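Local coordinates for protein 2-hydroxyethylphosphonate dioxygenase (Streptomyces viridochromogenes, PDB 4YAR) that uses a non-heme iron(II) centre to cleave 2-hydroxyethylphosphonate with dioxygen into hydroxymethylphosphonate and formate during bialaphos biosynthesis, at residues Gly145-Glu150 with Arg157-Asn162. The protein carries 1 engineered substitution. Numbering follows the deposited sequence.
With CD (cadmium ion), chain H.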
ATOM      1  N   GLY A 145     -13.565  17.699   9.479  1.00 18.00           N
ATOM      2  CA  GLY A 145     -12.607  17.516   8.433  1.00 17.95           C
ATOM      3  C   GLY A 145     -12.634  18.667   7.448  1.00 19.69           C
ATOM      4  O   GLY A 145     -13.726  19.131   7.068  1.00 21.00           O
ATOM      5  N   ARG A 146     -11.452  19.145   7.097  1.00 21.65           N
ATOM      6  CA  ARG A 146     -11.258  20.232   6.097  1.00 23.02           C
ATOM      7  C   ARG A 146     -10.380  19.783   4.944  1.00 25.41           C
ATOM      8  O   ARG A 146      -9.266  19.257   5.172  1.00 23.04           O
ATOM      9  CB  ARG A 146     -10.653  21.478   6.747  1.00 22.84           C
ATOM     10  CG  ARG A 146     -10.657  22.736   5.896  1.00 23.54           C
ATOM     11  CD  ARG A 146      -9.914  23.876   6.576  1.00 25.30           C
ATOM     12  NE  ARG A 146      -9.827  25.055   5.703  1.00 24.34           N
ATOM     13  CZ  ARG A 146      -9.144  26.149   5.984  1.00 25.65           C
ATOM     14  NH1 ARG A 146      -8.440  26.233   7.125  1.00 23.36           N
ATOM     15  NH2 ARG A 146      -9.163  27.166   5.113  1.00 24.91           N
ATOM     16  N   TRP A 147     -10.867  20.010   3.707  1.00 24.02           N
ATOM     17  CA  TRP A 147     -10.174  19.590   2.458  1.00 27.48           C
ATOM     18  C   TRP A 147     -10.015  20.691   1.407  1.00 30.96           C
ATOM     19  O   TRP A 147      -9.787  20.373   0.253  1.00 32.29           O
ATOM     20  CB  TRP A 147     -10.891  18.392   1.769  1.00 31.03           C
ATOM     21  CG  TRP A 147     -10.964  17.322   2.698  1.00 28.39           C
ATOM     22  CD1 TRP A 147      -9.901  16.550   3.144  1.00 33.43           C
ATOM     23  CD2 TRP A 147     -12.068  17.007   3.549  1.00 28.54           C
ATOM     24  NE1 TRP A 147     -10.325  15.731   4.173  1.00 30.92           N
ATOM     25  CE2 TRP A 147     -11.635  16.014   4.453  1.00 27.51           C
ATOM     26  CE3 TRP A 147     -13.384  17.461   3.633  1.00 25.96           C
ATOM     27  CZ2 TRP A 147     -12.493  15.442   5.402  1.00 26.83           C
ATOM     28  CZ3 TRP A 147     -14.216  16.877   4.537  1.00 27.35           C
ATOM     29  CH2 TRP A 147     -13.776  15.880   5.420  1.00 25.88           C
ATOM     30  N   GLY A 148     -10.079  21.957   1.807  1.00 26.83           N
ATOM     31  CA  GLY A 148     -10.001  23.106   0.851  1.00 27.39           C
ATOM     32  C   GLY A 148      -9.957  24.437   1.605  1.00 30.32           C
ATOM     33  O   GLY A 148     -10.224  24.513   2.810  1.00 29.08           O
ATOM     34  N   GLU A 149      -9.600  25.486   0.875  1.00 29.47           N
ATOM     35  CA  GLU A 149      -9.441  26.795   1.423  1.00 33.09           C
ATOM     36  C   GLU A 149     -10.758  27.382   1.810  1.00 31.46           C
ATOM     37  O   GLU A 149     -10.928  27.875   2.917  1.00 28.68           O
ATOM     38  CB  GLU A 149      -8.745  27.681   0.398  1.00 36.75           C
ATOM     39  CG  GLU A 149      -7.290  27.284   0.209  1.00 40.60           C
ATOM     40  CD  GLU A 149      -6.371  27.791   1.298  1.00 43.49           C
ATOM     41  OE1 GLU A 149      -6.762  28.696   2.067  1.00 44.06           O
ATOM     42  OE2 GLU A 149      -5.227  27.310   1.361  1.00 46.02           O
ATOM     43  N   GLU A 150     -11.695  27.298   0.891  1.00 28.91           N
ATOM     44  CA  GLU A 150     -13.016  27.836   1.055  1.00 38.10           C
ATOM     45  C   GLU A 150     -13.856  26.795   1.857  1.00 31.45           C
ATOM     46  O   GLU A 150     -13.700  25.611   1.642  1.00 38.85           O
ATOM     47  CB  GLU A 150     -13.567  28.119  -0.385  1.00 44.70           C
ATOM     48  CG  GLU A 150     -14.736  29.095  -0.561  1.00 55.05           C
ATOM     49  CD  GLU A 150     -15.393  28.991  -1.956  1.00 57.74           C
ATOM     50  OE1 GLU A 150     -14.668  29.038  -2.974  1.00 62.47           O
ATOM     51  OE2 GLU A 150     -16.636  28.864  -2.045  1.00 58.40           O
ATOM     52  N   ARG A 157     -16.628  18.797   6.486  1.00 22.56           N
ATOM     53  CA  ARG A 157     -17.653  17.826   6.858  1.00 22.04           C
ATOM     54  C   ARG A 157     -17.266  17.203   8.180  1.00 20.16           C
ATOM     55  O   ARG A 157     -16.024  17.064   8.477  1.00 22.08           O
ATOM     56  CB  ARG A 157     -17.771  16.711   5.831  1.00 23.96           C
ATOM     57  CG  ARG A 157     -19.023  15.867   6.044  1.00 28.12           C
ATOM     58  CD  ARG A 157     -19.102  14.600   5.238  1.00 32.28           C
ATOM     59  NE  ARG A 157     -19.160  14.889   3.814  1.00 40.89           N
ATOM     60  CZ  ARG A 157     -19.690  14.060   2.899  1.00 41.83           C
ATOM     61  NH1 ARG A 157     -20.232  12.879   3.255  1.00 33.21           N
ATOM     62  NH2 ARG A 157     -19.663  14.430   1.618  1.00 44.61           N
ATOM     63  N   VAL A 158     -18.271  16.894   8.987  1.00 18.74           N
ATOM     64  CA  VAL A 158     -18.044  16.267  10.297  1.00 19.02           C
ATOM     65  C   VAL A 158     -17.778  14.736  10.157  1.00 18.90           C
ATOM     66  O   VAL A 158     -18.631  13.946   9.660  1.00 18.82           O
ATOM     67  CB  VAL A 158     -19.193  16.527  11.270  1.00 18.77           C
ATOM     68  CG1 VAL A 158     -19.048  15.732  12.572  1.00 18.70           C
ATOM     69  CG2 VAL A 158     -19.302  17.986  11.596  1.00 20.08           C
ATOM     70  N   LEU A 159     -16.630  14.321  10.669  1.00 15.64           N
ATOM     71  CA  LEU A 159     -16.373  12.918  10.891  1.00 18.23           C
ATOM     72  C   LEU A 159     -16.814  12.564  12.300  1.00 18.70           C
ATOM     73  O   LEU A 159     -16.153  12.921  13.280  1.00 18.49           O
ATOM     74  CB  LEU A 159     -14.879  12.662  10.803  1.00 21.70           C
ATOM     75  CG  LEU A 159     -14.180  12.308   9.542  1.00 28.29           C
ATOM     76  CD1 LEU A 159     -13.492  13.584   9.047  1.00 29.21           C
ATOM     77  CD2 LEU A 159     -13.168  11.247   9.915  1.00 29.37           C
ATOM     78  N   HIS A 160     -17.925  11.868  12.386  1.00 16.57           N
ATOM     79  CA  HIS A 160     -18.575  11.584  13.640  1.00 19.20           C
ATOM     80  C   HIS A 160     -17.800  10.485  14.366  1.00 18.56           C
ATOM     81  O   HIS A 160     -17.168   9.628  13.753  1.00 19.60           O
ATOM     82  CB  HIS A 160     -20.013  11.130  13.400  1.00 19.12           C
ATOM     83  CG  HIS A 160     -20.953  12.252  13.079  1.00 20.07           C
ATOM     84  ND1 HIS A 160     -21.617  12.981  14.048  1.00 21.97           N
ATOM     85  CD2 HIS A 160     -21.202  12.878  11.903  1.00 20.56           C
ATOM     86  CE1 HIS A 160     -22.299  13.959  13.464  1.00 23.23           C
ATOM     87  NE2 HIS A 160     -22.057  13.922  12.168  1.00 25.83           N
ATOM     88  N   ALA A 161     -17.889  10.527  15.672  1.00 19.73           N
ATOM     89  CA  ALA A 161     -17.520   9.450  16.528  1.00 19.81           C
ATOM     90  C   ALA A 161     -18.776   8.736  16.915  1.00 17.46           C
ATOM     91  O   ALA A 161     -19.796   9.332  17.038  1.00 18.65           O
ATOM     92  CB  ALA A 161     -16.855   9.975  17.789  1.00 19.46           C
ATOM     93  N   ASN A 162     -18.656   7.448  17.191  1.00 17.60           N
ATOM     94  CA  ASN A 162     -19.799   6.648  17.656  1.00 18.20           C
ATOM     95  C   ASN A 162     -20.087   7.028  19.124  1.00 20.48           C
ATOM     96  O   ASN A 162     -19.201   6.859  19.967  1.00 25.58           O
ATOM     97  CB  ASN A 162     -19.473   5.201  17.549  1.00 19.43           C
ATOM     98  CG  ASN A 162     -20.656   4.305  17.814  1.00 19.34           C
ATOM     99  OD1 ASN A 162     -21.682   4.761  18.225  1.00 18.40           O
ATOM    100  ND2 ASN A 162     -20.469   3.010  17.647  1.00 20.84           N
TER
HETATM  101 CD    CD H 507     -21.781  12.726  16.386  1.00 20.65          CD
HETATM  102  O   HOH W   1     -22.256  10.234  15.816  1.00 19.97           O
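A beta hairpin made by strands 143-146 and 156-159 brings Gly-145 opposite Arg-157 as an antiparallel hydrogen-bonded pair. Both bonds of that pair are present: Gly-145 N donates to Arg-157 O at 2.7 Å, and Arg-157 N returns to Gly-145 O at 3.0 Å. The N-H...O angles of 163° and 157° show that neither is strongly bent.

The indole of Trp-147 lies over Gly-145, whose C sits 3.6 Å above one ring face, offset toward the rim; having no side chain, Gly-145 lies with its backbone against that face. With CG anti to its own carbonyl carbon (chi1 -57°), Trp-147 swings its six-membered ring back across the hairpin, and CZ3 comes 3.8 Å from Arg-157 CB, which lies at the ring edge. The guanidinium of Arg-157 leads away after a bend at chi3 and takes no part in a stack. Leu-159 CD1 lies near the ring plane at another part of the rim, 4.2 Å from Trp-147 CZ2. The indole NE1 is hydrogen-bonded to Tyr-174 OH.

Beyond the pair, Arg-146, its chain extended, runs alongside the loop that follows and donates from NE to Gly-148 O and from NH2 to Glu-149 O. At the other end His-160 ND1 binds a cadmium ion at 2.4 Å, completed in part by Asp-142 and His-163.

Trp-147 also packs on His-182, an iron ligand, and its side chain is close to that of His-176, the engineered residue, which places the hairpin beside the active site. Strand 143-146 is the middle of a three-stranded antiparallel sheet, between 156-159 and 183-186, while Trp-304 touches Trp-147 and Leu-159, and helix 307-312 meets His-160 through Ile-307.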